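Local coordinates for protein acyltransferase (Streptococcus pneumoniae, PDB 5UG1) that transfers acetyl groups to peptidoglycan as the C-terminal catalytic domain of OatA, probably through a serine-based active site, at residues I2-A14 with F53-N65. Numbering follows the deposited sequence.
Sequences IADGTMLIGDSVA and FLPKTVVIATGVN. With 03S (methanesulfonic acid), chain B.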
ATOM      1  N   ILE A   2      -2.727  16.163 -15.106  1.00 43.01           N
ATOM      2  CA  ILE A   2      -3.242  15.691 -13.823  1.00 41.92           C
ATOM      3  C   ILE A   2      -2.577  16.448 -12.685  1.00 43.07           C
ATOM      4  O   ILE A   2      -1.342  16.508 -12.587  1.00 34.36           O
ATOM      5  CB  ILE A   2      -3.060  14.174 -13.677  1.00 38.84           C
ATOM      6  CG1 ILE A   2      -3.789  13.478 -14.821  1.00 43.59           C
ATOM      7  CG2 ILE A   2      -3.620  13.699 -12.338  1.00 37.67           C
ATOM      8  CD1 ILE A   2      -3.741  12.016 -14.758  1.00 49.35           C
ATOM      9  N   ALA A   3      -3.406  17.028 -11.817  1.00 50.84           N
ATOM     10  CA  ALA A   3      -2.926  17.927 -10.784  1.00 57.51           C
ATOM     11  C   ALA A   3      -2.242  17.154  -9.666  1.00 47.09           C
ATOM     12  O   ALA A   3      -2.554  15.978  -9.389  1.00 30.95           O
ATOM     13  CB  ALA A   3      -4.071  18.772 -10.216  1.00 65.99           C
ATOM     14  N   ASP A   4      -1.305  17.843  -9.014  1.00 32.73           N
ATOM     15  CA  ASP A   4      -0.458  17.170  -8.060  1.00 28.40           C
ATOM     16  C   ASP A   4      -1.264  16.798  -6.831  1.00 29.88           C
ATOM     17  O   ASP A   4      -2.310  17.381  -6.541  1.00 39.06           O
ATOM     18  CB  ASP A   4       0.730  18.046  -7.684  1.00 34.11           C
ATOM     19  CG  ASP A   4       2.041  17.331  -7.879  1.00 47.84           C
ATOM     20  OD1 ASP A   4       2.461  16.622  -6.945  1.00 50.25           O
ATOM     21  OD2 ASP A   4       2.628  17.448  -8.981  1.00 55.07           O
ATOM     22  N   GLY A   5      -0.763  15.804  -6.111  1.00 28.19           N
ATOM     23  CA  GLY A   5      -1.470  15.306  -4.951  1.00 23.58           C
ATOM     24  C   GLY A   5      -1.318  13.813  -4.784  1.00 19.86           C
ATOM     25  O   GLY A   5      -0.877  13.114  -5.703  1.00 22.04           O
ATOM     26  N   THR A   6      -1.704  13.318  -3.613  1.00 19.08           N
ATOM     27  CA  THR A   6      -1.568  11.915  -3.257  1.00 17.93           C
ATOM     28  C   THR A   6      -2.880  11.414  -2.672  1.00 18.48           C
ATOM     29  O   THR A   6      -3.429  12.030  -1.757  1.00 19.32           O
ATOM     30  CB  THR A   6      -0.434  11.720  -2.252  1.00 18.27           C
ATOM     31  OG1 THR A   6       0.775  12.276  -2.785  1.00 19.43           O
ATOM     32  CG2 THR A   6      -0.227  10.246  -1.963  1.00 17.14           C
ATOM     33  N   MET A   7      -3.390  10.321  -3.229  1.00 21.28           N
ATOM     34  CA  MET A   7      -4.504   9.578  -2.658  1.00 20.21           C
ATOM     35  C   MET A   7      -4.020   8.172  -2.330  1.00 22.19           C
ATOM     36  O   MET A   7      -3.427   7.497  -3.182  1.00 16.25           O
ATOM     37  CB  MET A   7      -5.703   9.517  -3.618  1.00 20.40           C
ATOM     38  CG  MET A   7      -6.885   8.735  -3.054  1.00 18.72           C
ATOM     39  SD  MET A   7      -8.318   8.762  -4.107  1.00 25.74           S
ATOM     40  CE  MET A   7      -8.994  10.396  -3.802  1.00 25.44           C
ATOM     41  N   LEU A   8      -4.252   7.746  -1.094  1.00 19.39           N
ATOM     42  CA  LEU A   8      -4.019   6.371  -0.678  1.00 19.37           C
ATOM     43  C   LEU A   8      -5.359   5.639  -0.656  1.00 19.51           C
ATOM     44  O   LEU A   8      -6.329   6.133  -0.070  1.00 20.28           O
ATOM     45  CB  LEU A   8      -3.351   6.328   0.697  1.00 20.29           C
ATOM     46  CG  LEU A   8      -2.914   4.952   1.203  1.00 22.52           C
ATOM     47  CD1 LEU A   8      -1.682   5.091   2.056  1.00 21.49           C
ATOM     48  CD2 LEU A   8      -4.039   4.275   2.000  1.00 23.83           C
ATOM     49  N   ILE A   9      -5.424   4.498  -1.336  1.00 21.74           N
ATOM     50  CA  ILE A   9      -6.579   3.605  -1.304  1.00 21.02           C
ATOM     51  C   ILE A   9      -6.101   2.342  -0.610  1.00 22.35           C
ATOM     52  O   ILE A   9      -5.258   1.618  -1.156  1.00 24.63           O
ATOM     53  CB  ILE A   9      -7.100   3.280  -2.708  1.00 22.01           C
ATOM     54  CG1 ILE A   9      -7.409   4.545  -3.508  1.00 24.25           C
ATOM     55  CG2 ILE A   9      -8.309   2.320  -2.637  1.00 21.31           C
ATOM     56  CD1 ILE A   9      -7.230   4.331  -5.016  1.00 21.88           C
ATOM     57  N   GLY A  10      -6.615   2.106   0.567  1.00 18.61           N
ATOM     58  CA  GLY A  10      -6.054   1.109   1.434  1.00 19.52           C
ATOM     59  C   GLY A  10      -7.002   0.273   2.249  1.00 23.94           C
ATOM     60  O   GLY A  10      -8.172   0.516   2.287  1.00 19.99           O
ATOM     61  N   ASP A  11      -6.417  -0.708   2.912  1.00 21.16           N
ATOM     62  CA  ASP A  11      -7.106  -1.695   3.718  1.00 25.25           C
ATOM     63  C   ASP A  11      -7.104  -1.377   5.220  1.00 25.39           C
ATOM     64  O   ASP A  11      -6.768  -0.313   5.624  1.00 24.01           O
ATOM     65  CB  ASP A  11      -6.580  -3.101   3.416  1.00 23.25           C
ATOM     66  CG  ASP A  11      -5.136  -3.287   3.792  1.00 25.55           C
ATOM     67  OD1 ASP A  11      -4.569  -2.446   4.422  1.00 27.13           O
ATOM     68  OD2 ASP A  11      -4.565  -4.290   3.457  1.00 25.81           O
ATOM     69  N   SER A  12      -7.505  -2.335   6.023  1.00 22.63           N
ATOM     70  CA  SER A  12      -7.558  -2.161   7.451  1.00 22.07           C
ATOM     71  C   SER A  12      -6.218  -1.882   8.094  1.00 20.09           C
ATOM     72  O   SER A  12      -6.172  -1.260   9.087  1.00 25.89           O
ATOM     73  CB  SER A  12      -8.167  -3.375   8.105  1.00 29.80           C
ATOM     74  OG  SER A  12      -7.270  -4.419   8.110  1.00 30.19           O
ATOM     75  N   VAL A  13      -5.142  -2.375   7.509  1.00 24.92           N
ATOM     76  CA  VAL A  13      -3.831  -2.102   8.027  1.00 24.23           C
ATOM     77  C   VAL A  13      -3.490  -0.618   7.862  1.00 25.84           C
ATOM     78  O   VAL A  13      -3.055   0.021   8.776  1.00 21.10           O
ATOM     79  CB  VAL A  13      -2.766  -3.031   7.430  1.00 22.71           C
ATOM     80  CG1 VAL A  13      -1.410  -2.740   8.004  1.00 19.18           C
ATOM     81  CG2 VAL A  13      -3.121  -4.459   7.714  1.00 24.52           C
ATOM     82  N   ALA A  14      -3.719  -0.112   6.665  1.00 24.07           N
ATOM     83  CA  ALA A  14      -3.620   1.300   6.405  1.00 21.77           C
ATOM     84  C   ALA A  14      -4.580   2.104   7.293  1.00 23.71           C
ATOM     85  O   ALA A  14      -4.201   3.118   7.833  1.00 21.60           O
ATOM     86  CB  ALA A  14      -3.850   1.596   4.960  1.00 20.77           C
ATOM     87  N   PHE A  53     -11.271  12.775  -9.540  1.00 26.67           N
ATOM     88  CA  PHE A  53     -10.806  12.925  -8.172  1.00 24.46           C
ATOM     89  C   PHE A  53      -9.431  12.305  -7.933  1.00 27.62           C
ATOM     90  O   PHE A  53      -8.796  12.605  -6.912  1.00 26.48           O
ATOM     91  CB  PHE A  53     -11.801  12.275  -7.221  1.00 23.84           C
ATOM     92  CG  PHE A  53     -13.165  12.883  -7.258  1.00 33.10           C
ATOM     93  CD1 PHE A  53     -13.331  14.249  -7.414  1.00 34.32           C
ATOM     94  CD2 PHE A  53     -14.292  12.086  -7.113  1.00 33.91           C
ATOM     95  CE1 PHE A  53     -14.610  14.811  -7.439  1.00 38.89           C
ATOM     96  CE2 PHE A  53     -15.568  12.640  -7.130  1.00 35.20           C
ATOM     97  CZ  PHE A  53     -15.727  14.007  -7.294  1.00 34.63           C
ATOM     98  N   LEU A  54      -8.958  11.458  -8.834  1.00 21.09           N
ATOM     99  CA  LEU A  54      -7.683  10.783  -8.625  1.00 20.00           C
ATOM    100  C   LEU A  54      -6.536  11.750  -8.898  1.00 20.36           C
ATOM    101  O   LEU A  54      -6.409  12.239 -10.023  1.00 20.86           O
ATOM    102  CB  LEU A  54      -7.566   9.561  -9.531  1.00 21.04           C
ATOM    103  CG  LEU A  54      -6.546   8.513  -9.093  1.00 22.66           C
ATOM    104  CD1 LEU A  54      -6.972   7.956  -7.739  1.00 21.32           C
ATOM    105  CD2 LEU A  54      -6.374   7.379 -10.118  1.00 20.30           C
ATOM    106  N   PRO A  55      -5.697  12.053  -7.921  1.00 21.32           N
ATOM    107  CA  PRO A  55      -4.564  12.953  -8.160  1.00 21.03           C
ATOM    108  C   PRO A  55      -3.383  12.166  -8.711  1.00 22.25           C
ATOM    109  O   PRO A  55      -3.453  10.951  -8.887  1.00 19.82           O
ATOM    110  CB  PRO A  55      -4.272  13.499  -6.767  1.00 21.61           C
ATOM    111  CG  PRO A  55      -4.558  12.296  -5.887  1.00 20.68           C
ATOM    112  CD  PRO A  55      -5.767  11.634  -6.509  1.00 20.22           C
ATOM    113  N   LYS A  56      -2.268  12.877  -8.915  1.00 21.11           N
ATOM    114  CA  LYS A  56      -1.147  12.331  -9.674  1.00 21.00           C
ATOM    115  C   LYS A  56      -0.589  11.058  -9.044  1.00 19.96           C
ATOM    116  O   LYS A  56      -0.341  10.072  -9.739  1.00 24.98           O
ATOM    117  CB  LYS A  56      -0.037  13.373  -9.805  1.00 24.46           C
ATOM    118  CG  LYS A  56       1.112  12.875 -10.661  1.00 24.29           C
ATOM    119  CD  LYS A  56       2.212  13.884 -10.766  1.00 26.01           C
ATOM    120  CE  LYS A  56       3.268  13.643  -9.711  1.00 29.46           C
ATOM    121  NZ  LYS A  56       4.380  14.637  -9.828  1.00 36.94           N
ATOM    122  N   THR A  57      -0.349  11.066  -7.745  1.00 19.89           N
ATOM    123  CA  THR A  57       0.279   9.930  -7.089  1.00 23.53           C
ATOM    124  C   THR A  57      -0.790   9.083  -6.407  1.00 22.18           C
ATOM    125  O   THR A  57      -1.582   9.594  -5.607  1.00 21.01           O
ATOM    126  CB  THR A  57       1.333  10.390  -6.083  1.00 25.13           C
ATOM    127  OG1 THR A  57       2.177  11.369  -6.703  1.00 30.16           O
ATOM    128  CG2 THR A  57       2.176   9.224  -5.652  1.00 27.48           C
ATOM    129  N   VAL A  58      -0.800   7.791  -6.728  1.00 18.69           N
ATOM    130  CA  VAL A  58      -1.767   6.826  -6.216  1.00 16.90           C
ATOM    131  C   VAL A  58      -1.020   5.813  -5.357  1.00 18.62           C
ATOM    132  O   VAL A  58      -0.039   5.204  -5.807  1.00 20.19           O
ATOM    133  CB  VAL A  58      -2.511   6.123  -7.367  1.00 24.28           C
ATOM    134  CG1 VAL A  58      -3.633   5.242  -6.822  1.00 21.70           C
ATOM    135  CG2 VAL A  58      -3.036   7.149  -8.372  1.00 24.41           C
ATOM    136  N   VAL A  59      -1.474   5.630  -4.125  1.00 16.85           N
ATOM    137  CA  VAL A  59      -0.891   4.645  -3.225  1.00 23.21           C
ATOM    138  C   VAL A  59      -1.904   3.528  -3.024  1.00 20.72           C
ATOM    139  O   VAL A  59      -3.012   3.770  -2.527  1.00 22.38           O
ATOM    140  CB  VAL A  59      -0.477   5.264  -1.882  1.00 23.03           C
ATOM    141  CG1 VAL A  59       0.306   4.240  -1.076  1.00 17.99           C
ATOM    142  CG2 VAL A  59       0.361   6.535  -2.114  1.00 18.37           C
ATOM    143  N   ILE A  60      -1.520   2.310  -3.401  1.00 16.19           N
ATOM    144  CA  ILE A  60      -2.358   1.124  -3.257  1.00 19.64           C
ATOM    145  C   ILE A  60      -1.822   0.359  -2.052  1.00 18.77           C
ATOM    146  O   ILE A  60      -0.780  -0.302  -2.136  1.00 21.70           O
ATOM    147  CB  ILE A  60      -2.355   0.257  -4.525  1.00 21.78           C
ATOM    148  CG1 ILE A  60      -2.797   1.060  -5.752  1.00 21.63           C
ATOM    149  CG2 ILE A  60      -3.246  -1.000  -4.332  1.00 19.68           C
ATOM    150  CD1 ILE A  60      -4.176   1.784  -5.618  1.00 17.08           C
ATOM    151  N   ALA A  61      -2.516   0.457  -0.921  1.00 18.12           N
ATOM    152  CA  ALA A  61      -2.065  -0.152   0.332  1.00 18.16           C
ATOM    153  C   ALA A  61      -3.001  -1.303   0.695  1.00 27.55           C
ATOM    154  O   ALA A  61      -3.832  -1.215   1.605  1.00 19.66           O
ATOM    155  CB  ALA A  61      -1.988   0.912   1.446  1.00 19.08           C
ATOM    156  N   THR A  62      -2.857  -2.402  -0.045  1.00 18.26           N
ATOM    157  CA  THR A  62      -3.713  -3.574   0.068  1.00 18.84           C
ATOM    158  C   THR A  62      -2.857  -4.820  -0.123  1.00 18.93           C
ATOM    159  O   THR A  62      -1.679  -4.742  -0.481  1.00 27.48           O
ATOM    160  CB  THR A  62      -4.821  -3.587  -0.997  1.00 24.92           C
ATOM    161  OG1 THR A  62      -4.214  -3.633  -2.296  1.00 25.71           O
ATOM    162  CG2 THR A  62      -5.748  -2.362  -0.901  1.00 18.57           C
ATOM    163  N   GLY A  63      -3.458  -5.968   0.013  1.00 19.74           N
ATOM    164  CA  GLY A  63      -2.793  -7.191  -0.347  1.00 21.62           C
ATOM    165  C   GLY A  63      -2.900  -8.330   0.627  1.00 22.63           C
ATOM    166  O   GLY A  63      -2.786  -9.443   0.258  1.00 28.04           O
ATOM    167  N   VAL A  64      -3.144  -8.023   1.876  1.00 22.31           N
ATOM    168  CA  VAL A  64      -3.275  -9.031   2.882  1.00 24.01           C
ATOM    169  C   VAL A  64      -4.669  -9.654   2.906  1.00 31.06           C
ATOM    170  O   VAL A  64      -4.800 -10.763   3.232  1.00 27.69           O
ATOM    171  CB  VAL A  64      -2.845  -8.518   4.271  1.00 25.56           C
ATOM    172  CG1 VAL A  64      -3.943  -7.734   4.934  1.00 25.67           C
ATOM    173  CG2 VAL A  64      -2.325  -9.619   5.148  1.00 26.74           C
ATOM    174  N   ASN A  65      -5.698  -8.925   2.544  1.00 30.27           N
ATOM    175  CA  ASN A  65      -7.046  -9.487   2.440  1.00 35.67           C
ATOM    176  C   ASN A  65      -7.240 -10.211   1.104  1.00 27.28           C
ATOM    177  O   ASN A  65      -7.022  -9.652   0.110  1.00 29.49           O
ATOM    178  CB  ASN A  65      -8.081  -8.376   2.524  1.00 38.70           C
ATOM    179  CG  ASN A  65      -8.325  -7.884   3.912  1.00 46.12           C
ATOM    180  OD1 ASN A  65      -8.072  -8.564   4.885  1.00 48.42           O
ATOM    181  ND2 ASN A  65      -8.838  -6.680   4.006  1.00 52.23           N
TER
HETATM  182  S10 03S B 701      -7.438  -5.728   7.357  1.00 65.06           S
HETATM  183  O11 03S B 701      -6.203  -6.483   7.665  1.00 66.36           O
HETATM  184  O12 03S B 701      -7.486  -5.428   5.909  1.00 66.70           O
HETATM  185  C13 03S B 701      -8.764  -6.638   7.778  1.00 61.02           C
HETATM  186  O   HOH W   1       1.914  13.849  -6.238  1.00 32.68           O
HETATM  187  O   HOH W   2      -5.774  -6.056   1.617  1.00 22.69           O
HETATM  188  O   HOH W   3      -1.882  -5.420   3.352  1.00 23.00           O
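The carboxylate of Asp-11 has the carbonyl oxygen of Ala-61 over one face, Ala-61 O lying 3.3 Å from Asp-11 CG. Gly-10, Asp-11 and Ser-12 match the GDS signature of an SGNH-type hydrolase fold. Behind the opposite face is Val-13 N, which gives a weak bond to OD1. Ala-14 N approaches OD1 nearer the carboxylate plane, again weakly, and so Asp-11 N-caps the helix; two waters meet OD2 close to that plane. One of them also accepts from Gly-63 N and Asn-65 N, the other from Val-64 N, tying the cap to the turn 62-65. With CG between the backbone N and the carbonyl carbon (chi1 64°), OD1 turns toward the two helix amides.

Ser-12 OG is covalently sulfonylated, 1.5 Å from S10 of the adduct. Ser-12 N donates to sulfonyl O12 at 3.1 Å, and Asn-65 ND2 adds a weak bond to the same oxygen, as expected of an oxyanion hole. His-145 NE2 is hydrogen-bonded to Ser-12 OG, consistent with a catalytic triad.

Behind the site, strands 6-10 and 57-61 are neighbouring interior strands of the parallel sheet, 57-61 its central one, their directions 18° apart. Backbone bonds alternate in direction from Gly-5 O to Asp-11 N; Ile-9 N to Val-59 O is 2.8 Å. On one face Leu-8 sets CD1 against Val-59 CG1 (3.8 Å) and CD2 against Ala-61 CB. On the other, Ile-9 and Ile-60 lie side by side with their CD1 atoms in contact, and Ile-9 also packs on Ile-44 of helix 38-50. Pro-55 sets CB, CG and CD along the first strand, with CD 3.6 Å from Met-7 CB. At the far end, Lys-56 bends at chi3 (94°) and brings NZ to 3.4 Å from Asp-4 OD2, a salt bridge whose hydrogen bond is weak.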